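Local coordinates for protein beta-N-acetylhexosaminidase (Streptomyces plicatus, PDB 1JAK) that removes terminal N-acetylhexosamine residues from glycoconjugates as a family 20 glycoside hydrolase, probably by substrate-assisted catalysis, at residues P31-G37 with G148-T154; E98-L102 with H121-L126; P467-E471 with Y485-L489; T47-D52 with G84-L90; G38-R42 with S104-V109. The contacts are given in a common frame with arbitrary orientation. Numbering follows the deposited sequence.

Contact 1: P31-G37 with G148-T154; sequences PASVDPG and GGTIEDT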
# COMPACT_ATOMS: atom_id res chain seq x y z
N PRO A 31 -18.67 1.60 -1.19
CA PRO A 31 -19.04 0.18 -1.25
C PRO A 31 -19.79 -0.14 -2.54
O PRO A 31 -20.45 0.74 -3.11
CB PRO A 31 -19.92 -0.00 -0.01
CG PRO A 31 -19.46 1.08 0.92
CD PRO A 31 -19.28 2.25 -0.02
N ALA A 32 -19.70 -1.38 -2.98
CA ALA A 32 -20.36 -1.82 -4.21
C ALA A 32 -21.87 -1.64 -4.14
O ALA A 32 -22.52 -1.30 -5.13
CB ALA A 32 -20.02 -3.28 -4.49
N SER A 33 -22.44 -1.87 -2.96
CA SER A 33 -23.88 -1.73 -2.77
C SER A 33 -24.21 -1.23 -1.37
O SER A 33 -23.75 -1.78 -0.38
CB SER A 33 -24.57 -3.08 -2.99
OG SER A 33 -25.96 -2.99 -2.70
N VAL A 34 -25.02 -0.17 -1.30
CA VAL A 34 -25.43 0.40 -0.02
C VAL A 34 -26.94 0.54 -0.01
O VAL A 34 -27.52 1.20 -0.88
CB VAL A 34 -24.80 1.80 0.20
CG1 VAL A 34 -25.18 2.32 1.58
CG2 VAL A 34 -23.29 1.72 0.07
N ASP A 35 -27.58 -0.09 0.97
CA ASP A 35 -29.04 -0.04 1.09
C ASP A 35 -29.44 0.41 2.49
O ASP A 35 -29.69 -0.41 3.37
CB ASP A 35 -29.62 -1.42 0.78
CG ASP A 35 -31.13 -1.45 0.84
OD1 ASP A 35 -31.76 -0.38 0.68
OD2 ASP A 35 -31.69 -2.55 1.03
N PRO A 36 -29.49 1.73 2.71
CA PRO A 36 -29.86 2.28 4.02
C PRO A 36 -31.32 2.04 4.38
O PRO A 36 -32.18 1.98 3.50
CB PRO A 36 -29.52 3.76 3.89
CG PRO A 36 -29.80 4.02 2.44
CD PRO A 36 -29.18 2.82 1.76
N GLY A 37 -31.60 1.90 5.67
CA GLY A 37 -32.96 1.68 6.10
C GLY A 37 -33.08 1.32 7.56
O GLY A 37 -32.18 0.73 8.15
N GLY A 148 -28.37 2.44 10.07
CA GLY A 148 -29.07 1.20 9.80
C GLY A 148 -29.13 0.86 8.32
O GLY A 148 -29.16 1.74 7.46
N GLY A 149 -29.15 -0.44 8.01
CA GLY A 149 -29.22 -0.86 6.63
C GLY A 149 -28.28 -2.00 6.30
O GLY A 149 -27.75 -2.67 7.19
N THR A 150 -28.07 -2.22 5.01
CA THR A 150 -27.21 -3.29 4.55
C THR A 150 -26.21 -2.83 3.50
O THR A 150 -26.55 -2.08 2.59
CB THR A 150 -28.03 -4.45 3.95
OG1 THR A 150 -28.84 -5.05 4.97
CG2 THR A 150 -27.11 -5.50 3.35
N ILE A 151 -24.97 -3.29 3.66
CA ILE A 151 -23.90 -2.99 2.71
C ILE A 151 -23.38 -4.33 2.21
O ILE A 151 -23.10 -5.22 3.00
CB ILE A 151 -22.71 -2.23 3.38
CG1 ILE A 151 -23.12 -0.80 3.75
CG2 ILE A 151 -21.51 -2.21 2.43
CD1 ILE A 151 -22.01 0.00 4.41
N GLU A 152 -23.29 -4.47 0.89
CA GLU A 152 -22.75 -5.69 0.29
C GLU A 152 -21.58 -5.13 -0.50
O GLU A 152 -21.76 -4.28 -1.37
CB GLU A 152 -23.78 -6.36 -0.61
CG GLU A 152 -25.00 -6.83 0.17
CD GLU A 152 -25.83 -7.86 -0.58
OE1 GLU A 152 -25.37 -9.02 -0.70
OE2 GLU A 152 -26.93 -7.50 -1.05
N ASP A 153 -20.38 -5.63 -0.20
CA ASP A 153 -19.17 -5.07 -0.79
C ASP A 153 -18.13 -6.09 -1.27
O ASP A 153 -17.78 -7.02 -0.54
CB ASP A 153 -18.57 -4.16 0.28
CG ASP A 153 -17.71 -3.05 -0.27
OD1 ASP A 153 -17.68 -2.84 -1.50
OD2 ASP A 153 -17.07 -2.37 0.56
N THR A 154 -17.64 -5.91 -2.49
CA THR A 154 -16.60 -6.77 -3.06
C THR A 154 -15.66 -5.87 -3.85
O THR A 154 -16.07 -4.81 -4.33
CB THR A 154 -17.19 -7.83 -4.02
OG1 THR A 154 -17.98 -7.18 -5.02
CG2 THR A 154 -18.04 -8.84 -3.25
O HOH W 1 -26.72 -3.64 -0.22

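Contact 2: E98-L102 with H121-L126; sequences EGYRL and HGVQTL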
# COMPACT_ATOMS: atom_id res chain seq x y z
N GLU A 98 -12.34 -11.51 -0.49
CA GLU A 98 -12.18 -10.24 0.23
C GLU A 98 -13.44 -9.45 0.53
O GLU A 98 -13.37 -8.42 1.22
CB GLU A 98 -11.24 -9.33 -0.56
CG GLU A 98 -9.83 -9.88 -0.70
CD GLU A 98 -8.91 -8.86 -1.33
OE1 GLU A 98 -9.00 -8.66 -2.57
OE2 GLU A 98 -8.11 -8.26 -0.59
N GLY A 99 -14.58 -9.90 0.02
CA GLY A 99 -15.82 -9.18 0.24
C GLY A 99 -16.53 -9.51 1.54
O GLY A 99 -16.09 -10.36 2.30
N TYR A 100 -17.64 -8.81 1.78
CA TYR A 100 -18.42 -9.01 3.00
C TYR A 100 -19.78 -8.34 2.87
O TYR A 100 -20.05 -7.59 1.94
CB TYR A 100 -17.71 -8.35 4.19
CG TYR A 100 -17.62 -6.85 4.03
CD1 TYR A 100 -16.62 -6.27 3.25
CD2 TYR A 100 -18.60 -6.01 4.56
CE1 TYR A 100 -16.60 -4.91 2.99
CE2 TYR A 100 -18.60 -4.64 4.30
CZ TYR A 100 -17.59 -4.10 3.51
OH TYR A 100 -17.60 -2.76 3.22
N ARG A 101 -20.64 -8.64 3.84
CA ARG A 101 -21.95 -8.01 3.92
C ARG A 101 -21.98 -7.44 5.33
O ARG A 101 -21.48 -8.07 6.26
CB ARG A 101 -23.10 -9.01 3.75
CG ARG A 101 -24.46 -8.33 3.85
CD ARG A 101 -25.65 -9.24 3.54
NE ARG A 101 -25.97 -10.16 4.62
CZ ARG A 101 -25.57 -11.42 4.69
NH1 ARG A 101 -24.81 -11.93 3.72
NH2 ARG A 101 -25.93 -12.18 5.71
N LEU A 102 -22.53 -6.24 5.48
CA LEU A 102 -22.63 -5.62 6.79
C LEU A 102 -24.08 -5.21 7.02
O LEU A 102 -24.63 -4.38 6.28
CB LEU A 102 -21.72 -4.39 6.90
CG LEU A 102 -21.63 -3.70 8.27
CD1 LEU A 102 -20.35 -2.87 8.35
CD2 LEU A 102 -22.86 -2.81 8.49
N HIS A 121 -12.13 -6.39 6.23
CA HIS A 121 -12.55 -5.27 5.40
C HIS A 121 -13.87 -4.71 5.92
O HIS A 121 -14.09 -3.50 5.88
CB HIS A 121 -12.66 -5.73 3.95
CG HIS A 121 -11.35 -6.10 3.34
ND1 HIS A 121 -11.23 -6.99 2.29
CD2 HIS A 121 -10.09 -5.71 3.64
CE1 HIS A 121 -9.95 -7.13 1.98
NE2 HIS A 121 -9.24 -6.37 2.78
N GLY A 122 -14.74 -5.59 6.41
CA GLY A 122 -16.01 -5.12 6.95
C GLY A 122 -15.76 -4.22 8.15
O GLY A 122 -16.46 -3.24 8.37
N VAL A 123 -14.74 -4.57 8.93
CA VAL A 123 -14.37 -3.79 10.10
C VAL A 123 -13.90 -2.40 9.67
O VAL A 123 -14.22 -1.41 10.32
CB VAL A 123 -13.25 -4.50 10.91
CG1 VAL A 123 -12.61 -3.52 11.90
CG2 VAL A 123 -13.84 -5.68 11.67
N GLN A 124 -13.15 -2.32 8.57
CA GLN A 124 -12.67 -1.03 8.09
C GLN A 124 -13.84 -0.13 7.72
O GLN A 124 -13.76 1.09 7.84
CB GLN A 124 -11.74 -1.21 6.89
CG GLN A 124 -10.50 -2.07 7.16
CD GLN A 124 -9.75 -1.64 8.41
OE1 GLN A 124 -9.67 -0.45 8.73
NE2 GLN A 124 -9.18 -2.61 9.12
N THR A 125 -14.93 -0.73 7.26
CA THR A 125 -16.11 0.04 6.91
C THR A 125 -16.80 0.48 8.20
O THR A 125 -17.22 1.63 8.33
CB THR A 125 -17.08 -0.79 6.06
OG1 THR A 125 -16.50 -0.98 4.76
CG2 THR A 125 -18.43 -0.10 5.92
N LEU A 126 -16.90 -0.44 9.15
CA LEU A 126 -17.55 -0.15 10.42
C LEU A 126 -16.91 1.04 11.15
O LEU A 126 -17.62 1.88 11.70
CB LEU A 126 -17.51 -1.39 11.33
CG LEU A 126 -18.10 -1.22 12.73
CD1 LEU A 126 -19.57 -0.81 12.65
CD2 LEU A 126 -17.96 -2.54 13.49

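Contact 3: P467-E471 with Y485-L489; sequences PGVAE and YKVRL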
# COMPACT_ATOMS: atom_id res chain seq x y z
N PRO A 467 -6.62 7.59 0.34
CA PRO A 467 -7.93 6.93 0.26
C PRO A 467 -8.46 6.85 -1.17
O PRO A 467 -9.13 5.88 -1.55
CB PRO A 467 -8.82 7.81 1.14
CG PRO A 467 -7.86 8.45 2.10
CD PRO A 467 -6.67 8.76 1.22
N GLY A 468 -8.16 7.87 -1.97
CA GLY A 468 -8.62 7.91 -3.34
C GLY A 468 -8.08 6.78 -4.20
O GLY A 468 -8.82 6.19 -4.99
N VAL A 469 -6.79 6.48 -4.07
CA VAL A 469 -6.20 5.41 -4.86
C VAL A 469 -6.79 4.07 -4.41
O VAL A 469 -6.96 3.15 -5.22
CB VAL A 469 -4.68 5.39 -4.72
CG1 VAL A 469 -4.08 4.32 -5.65
CG2 VAL A 469 -4.12 6.77 -5.07
N ALA A 470 -7.09 3.96 -3.12
CA ALA A 470 -7.69 2.73 -2.60
C ALA A 470 -9.06 2.54 -3.24
O ALA A 470 -9.44 1.42 -3.58
CB ALA A 470 -7.82 2.83 -1.08
N GLU A 471 -9.80 3.64 -3.40
CA GLU A 471 -11.11 3.55 -4.02
C GLU A 471 -11.01 3.09 -5.47
O GLU A 471 -11.80 2.28 -5.93
CB GLU A 471 -11.84 4.90 -3.96
CG GLU A 471 -13.18 4.87 -4.71
CD GLU A 471 -14.22 5.80 -4.12
OE1 GLU A 471 -14.36 5.81 -2.88
OE2 GLU A 471 -14.91 6.50 -4.89
N TYR A 485 -17.53 12.08 -4.50
CA TYR A 485 -16.41 11.51 -3.75
C TYR A 485 -15.82 12.55 -2.80
O TYR A 485 -15.49 12.24 -1.65
CB TYR A 485 -15.31 11.01 -4.69
CG TYR A 485 -14.05 10.60 -3.95
CD1 TYR A 485 -14.02 9.43 -3.19
CD2 TYR A 485 -12.91 11.41 -3.95
CE1 TYR A 485 -12.89 9.07 -2.45
CE2 TYR A 485 -11.77 11.07 -3.21
CZ TYR A 485 -11.78 9.90 -2.46
OH TYR A 485 -10.68 9.57 -1.70
N LYS A 486 -15.67 13.78 -3.28
CA LYS A 486 -15.07 14.82 -2.46
C LYS A 486 -15.85 15.06 -1.17
O LYS A 486 -15.27 15.53 -0.18
CB LYS A 486 -14.93 16.13 -3.24
CG LYS A 486 -16.23 16.85 -3.56
CD LYS A 486 -15.94 18.09 -4.40
CE LYS A 486 -17.21 18.86 -4.71
NZ LYS A 486 -16.93 20.07 -5.54
N VAL A 487 -17.14 14.74 -1.17
CA VAL A 487 -17.95 14.92 0.03
C VAL A 487 -17.60 13.81 1.03
O VAL A 487 -17.53 14.05 2.23
CB VAL A 487 -19.46 14.85 -0.28
CG1 VAL A 487 -20.26 14.90 1.01
CG2 VAL A 487 -19.85 16.01 -1.18
N ARG A 488 -17.38 12.61 0.51
CA ARG A 488 -17.01 11.48 1.37
C ARG A 488 -15.59 11.69 1.89
O ARG A 488 -15.27 11.29 3.02
CB ARG A 488 -17.12 10.17 0.59
CG ARG A 488 -18.57 9.77 0.30
CD ARG A 488 -18.69 8.38 -0.33
NE ARG A 488 -18.38 8.37 -1.76
CZ ARG A 488 -17.31 7.77 -2.28
NH1 ARG A 488 -16.45 7.13 -1.50
NH2 ARG A 488 -17.12 7.80 -3.60
N LEU A 489 -14.74 12.32 1.09
CA LEU A 489 -13.37 12.58 1.51
C LEU A 489 -13.38 13.70 2.55
O LEU A 489 -12.66 13.64 3.55
CB LEU A 489 -12.49 12.98 0.32
CG LEU A 489 -11.00 13.19 0.62
CD1 LEU A 489 -10.39 11.89 1.13
CD2 LEU A 489 -10.28 13.64 -0.65

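Contact 4: T47-D52 with G84-L90; sequences THIRVD and GGIRLRL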
# COMPACT_ATOMS: atom_id res chain seq x y z
N THR A 47 -21.86 -4.32 25.20
CA THR A 47 -21.75 -4.98 23.90
C THR A 47 -20.63 -6.00 23.82
O THR A 47 -19.49 -5.73 24.20
CB THR A 47 -21.56 -3.96 22.76
OG1 THR A 47 -22.73 -3.13 22.66
CG2 THR A 47 -21.34 -4.67 21.43
N HIS A 48 -20.97 -7.19 23.34
CA HIS A 48 -20.02 -8.28 23.16
C HIS A 48 -19.74 -8.43 21.67
O HIS A 48 -20.58 -8.09 20.84
CB HIS A 48 -20.61 -9.60 23.67
CG HIS A 48 -20.67 -9.72 25.16
ND1 HIS A 48 -20.85 -8.64 25.99
CD2 HIS A 48 -20.61 -10.81 25.97
CE1 HIS A 48 -20.89 -9.05 27.24
NE2 HIS A 48 -20.75 -10.36 27.26
N ILE A 49 -18.55 -8.93 21.35
CA ILE A 49 -18.18 -9.17 19.96
C ILE A 49 -18.20 -10.69 19.81
O ILE A 49 -17.34 -11.39 20.36
CB ILE A 49 -16.77 -8.63 19.64
CG1 ILE A 49 -16.79 -7.10 19.66
CG2 ILE A 49 -16.31 -9.12 18.27
CD1 ILE A 49 -15.42 -6.46 19.60
N ARG A 50 -19.20 -11.19 19.09
CA ARG A 50 -19.36 -12.62 18.88
C ARG A 50 -18.65 -13.04 17.59
O ARG A 50 -18.87 -12.45 16.54
CB ARG A 50 -20.85 -12.97 18.78
CG ARG A 50 -21.17 -14.42 18.45
CD ARG A 50 -20.75 -15.37 19.56
NE ARG A 50 -21.48 -16.64 19.49
CZ ARG A 50 -21.31 -17.56 18.54
NH1 ARG A 50 -20.43 -17.37 17.56
NH2 ARG A 50 -22.04 -18.67 18.56
N VAL A 51 -17.79 -14.05 17.70
CA VAL A 51 -17.05 -14.56 16.55
C VAL A 51 -17.21 -16.07 16.47
O VAL A 51 -17.69 -16.70 17.41
CB VAL A 51 -15.55 -14.24 16.67
CG1 VAL A 51 -15.33 -12.74 16.76
CG2 VAL A 51 -14.96 -14.93 17.89
N ASP A 52 -16.80 -16.65 15.35
CA ASP A 52 -16.88 -18.09 15.19
C ASP A 52 -15.79 -18.73 16.05
O ASP A 52 -14.81 -18.08 16.40
CB ASP A 52 -16.67 -18.50 13.73
CG ASP A 52 -17.71 -17.89 12.81
OD1 ASP A 52 -18.90 -17.92 13.16
OD2 ASP A 52 -17.32 -17.40 11.73
N GLY A 84 -23.86 -11.83 20.63
CA GLY A 84 -23.29 -10.50 20.74
C GLY A 84 -23.87 -9.41 19.86
O GLY A 84 -24.37 -9.68 18.76
N GLY A 85 -23.79 -8.17 20.34
CA GLY A 85 -24.29 -7.03 19.60
C GLY A 85 -23.56 -6.83 18.28
O GLY A 85 -24.13 -6.30 17.33
N ILE A 86 -22.29 -7.22 18.25
CA ILE A 86 -21.49 -7.12 17.03
C ILE A 86 -21.07 -8.55 16.72
O ILE A 86 -20.37 -9.18 17.52
CB ILE A 86 -20.23 -6.25 17.23
CG1 ILE A 86 -20.63 -4.80 17.49
CG2 ILE A 86 -19.35 -6.33 15.98
CD1 ILE A 86 -19.46 -3.88 17.79
N ARG A 87 -21.50 -9.06 15.58
CA ARG A 87 -21.17 -10.43 15.20
C ARG A 87 -20.36 -10.51 13.92
O ARG A 87 -20.69 -9.88 12.92
CB ARG A 87 -22.45 -11.25 15.03
CG ARG A 87 -22.22 -12.68 14.55
CD ARG A 87 -22.72 -13.69 15.57
NE ARG A 87 -22.66 -15.07 15.08
CZ ARG A 87 -21.54 -15.75 14.83
NH1 ARG A 87 -20.35 -15.17 15.00
NH2 ARG A 87 -21.61 -17.00 14.40
N LEU A 88 -19.28 -11.28 13.98
CA LEU A 88 -18.41 -11.50 12.83
C LEU A 88 -18.59 -12.97 12.50
O LEU A 88 -18.24 -13.85 13.29
CB LEU A 88 -16.95 -11.21 13.20
CG LEU A 88 -16.68 -9.85 13.84
CD1 LEU A 88 -15.18 -9.68 14.07
CD2 LEU A 88 -17.21 -8.73 12.95
N ARG A 89 -19.15 -13.26 11.32
CA ARG A 89 -19.38 -14.64 10.95
C ARG A 89 -18.89 -15.04 9.58
O ARG A 89 -19.02 -14.29 8.61
CB ARG A 89 -20.88 -14.96 11.07
CG ARG A 89 -21.79 -14.01 10.32
CD ARG A 89 -23.25 -14.23 10.72
NE ARG A 89 -23.75 -15.54 10.31
CZ ARG A 89 -24.07 -15.86 9.06
NH1 ARG A 89 -23.96 -14.96 8.09
NH2 ARG A 89 -24.52 -17.08 8.78
N LEU A 90 -18.30 -16.23 9.51
CA LEU A 90 -17.79 -16.78 8.26
C LEU A 90 -18.85 -17.73 7.73
O LEU A 90 -19.27 -18.66 8.43
CB LEU A 90 -16.49 -17.53 8.51
CG LEU A 90 -15.32 -16.68 9.01
CD1 LEU A 90 -14.16 -17.58 9.40
CD2 LEU A 90 -14.91 -15.70 7.92
O HOH W 2 -20.22 -18.83 11.18

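Contact 5: G38-R42 with S104-V109; sequences GAPYR and SGPAGV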
# COMPACT_ATOMS: atom_id res chain seq x y z
N GLY A 38 -34.21 1.70 8.16
CA GLY A 38 -34.44 1.41 9.56
C GLY A 38 -33.62 2.23 10.53
O GLY A 38 -32.96 3.20 10.15
N ALA A 39 -33.67 1.84 11.79
CA ALA A 39 -32.95 2.53 12.85
C ALA A 39 -31.51 2.03 12.92
O ALA A 39 -31.21 0.93 12.47
CB ALA A 39 -33.65 2.30 14.19
N PRO A 40 -30.61 2.84 13.48
CA PRO A 40 -29.21 2.46 13.59
C PRO A 40 -28.95 1.54 14.77
O PRO A 40 -29.85 1.26 15.56
CB PRO A 40 -28.51 3.79 13.77
CG PRO A 40 -29.49 4.51 14.66
CD PRO A 40 -30.82 4.21 13.99
N TYR A 41 -27.72 1.05 14.86
CA TYR A 41 -27.32 0.23 15.99
C TYR A 41 -26.54 1.18 16.87
O TYR A 41 -25.94 2.14 16.39
CB TYR A 41 -26.40 -0.92 15.56
CG TYR A 41 -25.85 -1.69 16.75
CD1 TYR A 41 -26.71 -2.36 17.63
CD2 TYR A 41 -24.48 -1.72 17.02
CE1 TYR A 41 -26.22 -3.04 18.74
CE2 TYR A 41 -23.98 -2.40 18.13
CZ TYR A 41 -24.86 -3.06 18.99
OH TYR A 41 -24.37 -3.72 20.09
N ARG A 42 -26.54 0.92 18.17
CA ARG A 42 -25.81 1.76 19.10
C ARG A 42 -24.99 0.86 20.00
O ARG A 42 -25.54 0.01 20.70
CB ARG A 42 -26.78 2.58 19.95
CG ARG A 42 -26.14 3.68 20.75
CD ARG A 42 -27.07 4.13 21.87
NE ARG A 42 -26.74 5.45 22.38
CZ ARG A 42 -27.32 6.58 21.97
NH1 ARG A 42 -28.26 6.55 21.04
NH2 ARG A 42 -26.97 7.74 22.51
N SER A 104 -26.86 -3.65 9.73
CA SER A 104 -26.93 -2.82 10.93
C SER A 104 -28.35 -2.44 11.31
O SER A 104 -29.15 -2.05 10.47
CB SER A 104 -26.11 -1.55 10.73
OG SER A 104 -26.24 -0.69 11.85
N GLY A 105 -28.65 -2.55 12.60
CA GLY A 105 -29.97 -2.21 13.10
C GLY A 105 -30.02 -2.36 14.61
O GLY A 105 -29.01 -2.72 15.23
N PRO A 106 -31.17 -2.10 15.24
CA PRO A 106 -31.30 -2.22 16.69
C PRO A 106 -30.89 -3.60 17.22
O PRO A 106 -30.45 -3.73 18.36
CB PRO A 106 -32.78 -1.94 16.93
CG PRO A 106 -33.11 -0.96 15.84
CD PRO A 106 -32.42 -1.58 14.64
N ALA A 107 -31.04 -4.62 16.38
CA ALA A 107 -30.71 -5.99 16.77
C ALA A 107 -29.20 -6.24 16.79
O ALA A 107 -28.75 -7.29 17.24
CB ALA A 107 -31.39 -6.98 15.84
N GLY A 108 -28.44 -5.26 16.30
CA GLY A 108 -26.99 -5.40 16.27
C GLY A 108 -26.36 -5.21 14.90
O GLY A 108 -27.05 -4.94 13.91
N VAL A 109 -25.05 -5.34 14.86
CA VAL A 109 -24.31 -5.23 13.60
C VAL A 109 -23.72 -6.59 13.30
O VAL A 109 -23.07 -7.20 14.16
CB VAL A 109 -23.17 -4.19 13.69
CG1 VAL A 109 -22.28 -4.28 12.46
CG2 VAL A 109 -23.75 -2.79 13.80

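Contact 1: P31-G37 with G148-T154
Val-34, chi1 t, and Ile-151, in the m,t rotamer, face each other as a non-hydrogen-bonded pair, and Val-34 CG1 comes within 4.3 Å of Ile-151 CG1. On the same side Pro-31 CB rests 3.7 Å from Ile-151 CG2. The other face is polar. Ser-33, chi1 t, sets its OG 2.7 Å from a water that donates to Thr-150 O at 3.2 Å, whereas Thr-150 OG1 and Glu-152 OE1 are engaged by Asp-103 and Tyr-95. Asp-153, chi1 t, swings its carboxylate back so that OD1 accepts Ala-32 N at 2.9 Å; the same oxygen also takes Trp-474 NE1. A CB on Gly-149 would collide with Asp-35 O, and at phi 137° also with the carbonyl before it. The backbone ladder pairs Asp-35 N with Thr-150 O (2.8 Å), Thr-150 N with Asp-35 O (2.9 Å) and Glu-152 N with Ser-33 O (3.0 Å); Ser-33 N to Glu-152 O, 3.0 Å, is weak at 124°. Alternating hydrogen-bonded and non-hydrogen-bonded pairs, with axes 4.6 Å apart at 176°, make this an antiparallel ladder, here joining strand 33-36 to strand 145-153 in the mixed sheet of the family 20 N-terminal domain.

Contact 2: E98-L102 with H121-L126
Two hydrogen bonds tie the strand and the loop leading into it to the helix. His-121 ND1 donates to Glu-98 O at 2.8 Å and 173°, with the carbonyl near the plane of the imidazole, which fixes the proton on ND1. Tyr-100 OH and Thr-125 OG1 lie 2.6 Å apart, and either hydroxyl could donate; Lys-187 NZ also bonds Thr-125 OG1, and Tyr-100 OH makes a weak bond to Asp-153. The Glu-98 carboxylate has its main partner elsewhere, in a salt bridge to Arg-160.

The aromatic part is a CH-pi contact: Gly-122 CA stands 3.6 Å from the Tyr-100 ring centroid, only 8° off the normal. A CB on Gly-122 would be tight, about 3.3 Å from Tyr-100 CD2, so the bare glycine lets the ring lie close against the helix.

Apolar packing is lighter. Leu-102 CD1 reaches Thr-125 CG2 at 4.2 Å and Leu-126 CB at 4.4 Å. Tyr-100 and Leu-102 point toward the helix while Arg-101, between them, points away, as expected for a strand with one face against a helix; the segment axes approach to 8.7 Å at 34°. This is alpha/beta layer packing, helix 116-129 lying on the mixed sheet.

One near-linear bond from the histidine and a short hydroxyl pair at the tip of Tyr-100 thus add directional constraints to the close fit of this buried join.

Contact 3: P467-E471 with Y485-L489
Tyr-485 opens the segment with its CA-to-CB bond toward helix 467-471 and its phenol lodged between the helices. Tyr-485 OH sits 3.1 Å from Gly-468 N, but the angle is too poor for a hydrogen bond, and 3.8 Å from Pro-467 CB; further back along the ring, Tyr-485 CD1 lies 3.5 Å from Glu-471 OE2. The ring is also stacked with Tyr-424 of helix 420-424. The segment axes stay 11.8 Å apart and cross at 131°, a wide spacing bridged by long side chains. Helix 465-474 comes after the last strand of the catalytic (beta/alpha)8 barrel, strand 440-447, on which Val-469 packs, with helix 455-462 in between; helix 482-490 comes later, near the C-terminus. One turn on from the tyrosine, Arg-488 supplies the charged link, a bidentate, end-on salt bridge: NH1 donates to Glu-471 OE1 at 2.8 Å and 171°, NH2 to Glu-471 OE2 at 2.9 Å and 175°. Second partners hold both groups, since Glu-471 OE1 also accepts Ala-30 N and Arg-488 NH1 also donates to Val-27 O. Leu-489 turns its CD1 to within 4.4 Å of Pro-467 CB, beside Trp-496 of helix 493-499, which both residues touch.

Contact 4: T47-D52 with G84-L90
Ile-49, Ile-86 and Leu-88 make the apolar centre, with Val-51 next to them: Ile-49 CG1 lies 4.3 Å from Ile-86 CB, Ile-49 CG2 4.4 Å from Leu-88 CD1, and Val-51 CG1 4.1 Å from the same Leu-88 CD1. Helix 55-72 covers this face, Ala-65 meeting Ile-49 and Leu-64 meeting Ile-86. Thr-47 CG2 extends the patch to Ile-86 CG1 at 4.0 Å.

Outside the core runs a parallel ladder. Ile-86 N donates to His-48 O (3.2 Å), Arg-50 N to Ile-86 O (2.8 Å) and Leu-88 N to Arg-50 O (2.8 Å, 171°), so Arg-50 is bracketed by Ile-86 and Leu-88. Helix 55-72 and strand 78-79, which also pairs parallel with 49-50, lie between the two strands in sequence. A CB on Gly-84 would fall 2.8 Å from His-48 O, a clash.

On the other face, Arg-50 and Arg-87 lay their aliphatic parts together, Arg-50 CG to Arg-87 CD at 3.4 Å, and the guanidinium groups lie close, Arg-50 NH1 to Arg-87 NH1 also at 3.4 Å. At the far edge Asp-52 OD1 forms a salt bridge with Arg-87 NH2 (3.1 Å), while its OD2 accepts Leu-90 N (2.7 Å). A water donates to both Asp-52 OD1 (2.5 Å) and Leu-90 O (2.9 Å).

The acid thus probably offsets some of the repulsion between the two close arginines and prolongs the ladder through its side chain, past the point where the backbones diverge.

Contact 5: G38-R42 with S104-V109
The Tyr-41 ring lies flat over Gly-108, whose CA comes 3.3 Å from Tyr-41 CD1, with Val-109 N over the same face. Beneath it is a beta hairpin: strands 100-105 and 108-113 are joined by a type I turn from Gly-105 to Gly-108, closed by Gly-108 N to Gly-105 O at 2.8 Å and Gly-105 N to Gly-108 O at 3.2 Å. Segment 38-42 passes across the tip of this hairpin in the mixed sheet of the N-terminal domain.

Gly-108 adopts phi 125° and psi -179°, where a CB would jam against the preceding carbonyl oxygen; the tyrosine ring lies on its CA. Chi1 of Tyr-41 is t, which also carries Tyr-41 CD2 to 3.5 Å from Val-109 CG2. The hydroxyl reaches beyond the hairpin to Thr-47 OG1, its hydrogen-bond partner.

No hydrogen bond joins the two segments, although Tyr-41 CA is only 4.6 Å from Gly-105 CA. Tyr-41 bonds through its backbone to Val-146 of strand 145-153 instead, and Ser-104 to Gly-149 of that strand, so a common neighbour holds both. What links them directly is van der Waals contact and one weak polar contact. Ala-39 CB meets Pro-106 CG at 3.7 Å at the exposed end of the turn, and Gly-105 CA points a hydrogen at Ala-39 O, 3.4 Å away with an angle of 165° at the hydrogen.

In the fold
Contacts 1, 2, 4 and 5 belong to the N-terminal domain and all reach its mixed sheet. Strand 145-153 of contact 1 pairs with strand 100-105, Ile-151 O lying 2.7 Å from Leu-102 N of contact 2 and Gly-149 O 2.9 Å from Ser-104 N of contact 5. Contacts 4 and 5 meet through Gly-85 O and Val-109 N, 2.8 Å apart. Contact 3 lies beside the catalytic barrel, its centre about 17 Å from those of contacts 1 and 2; Trp-474, from its first helix, bonds Asp-153 and packs edge-to-face on His-121. No segment includes a residue lining the inhibitor pocket, but Trp-448 and Glu-450 of that pocket follow barrel strand 440-447, on which this helix packs.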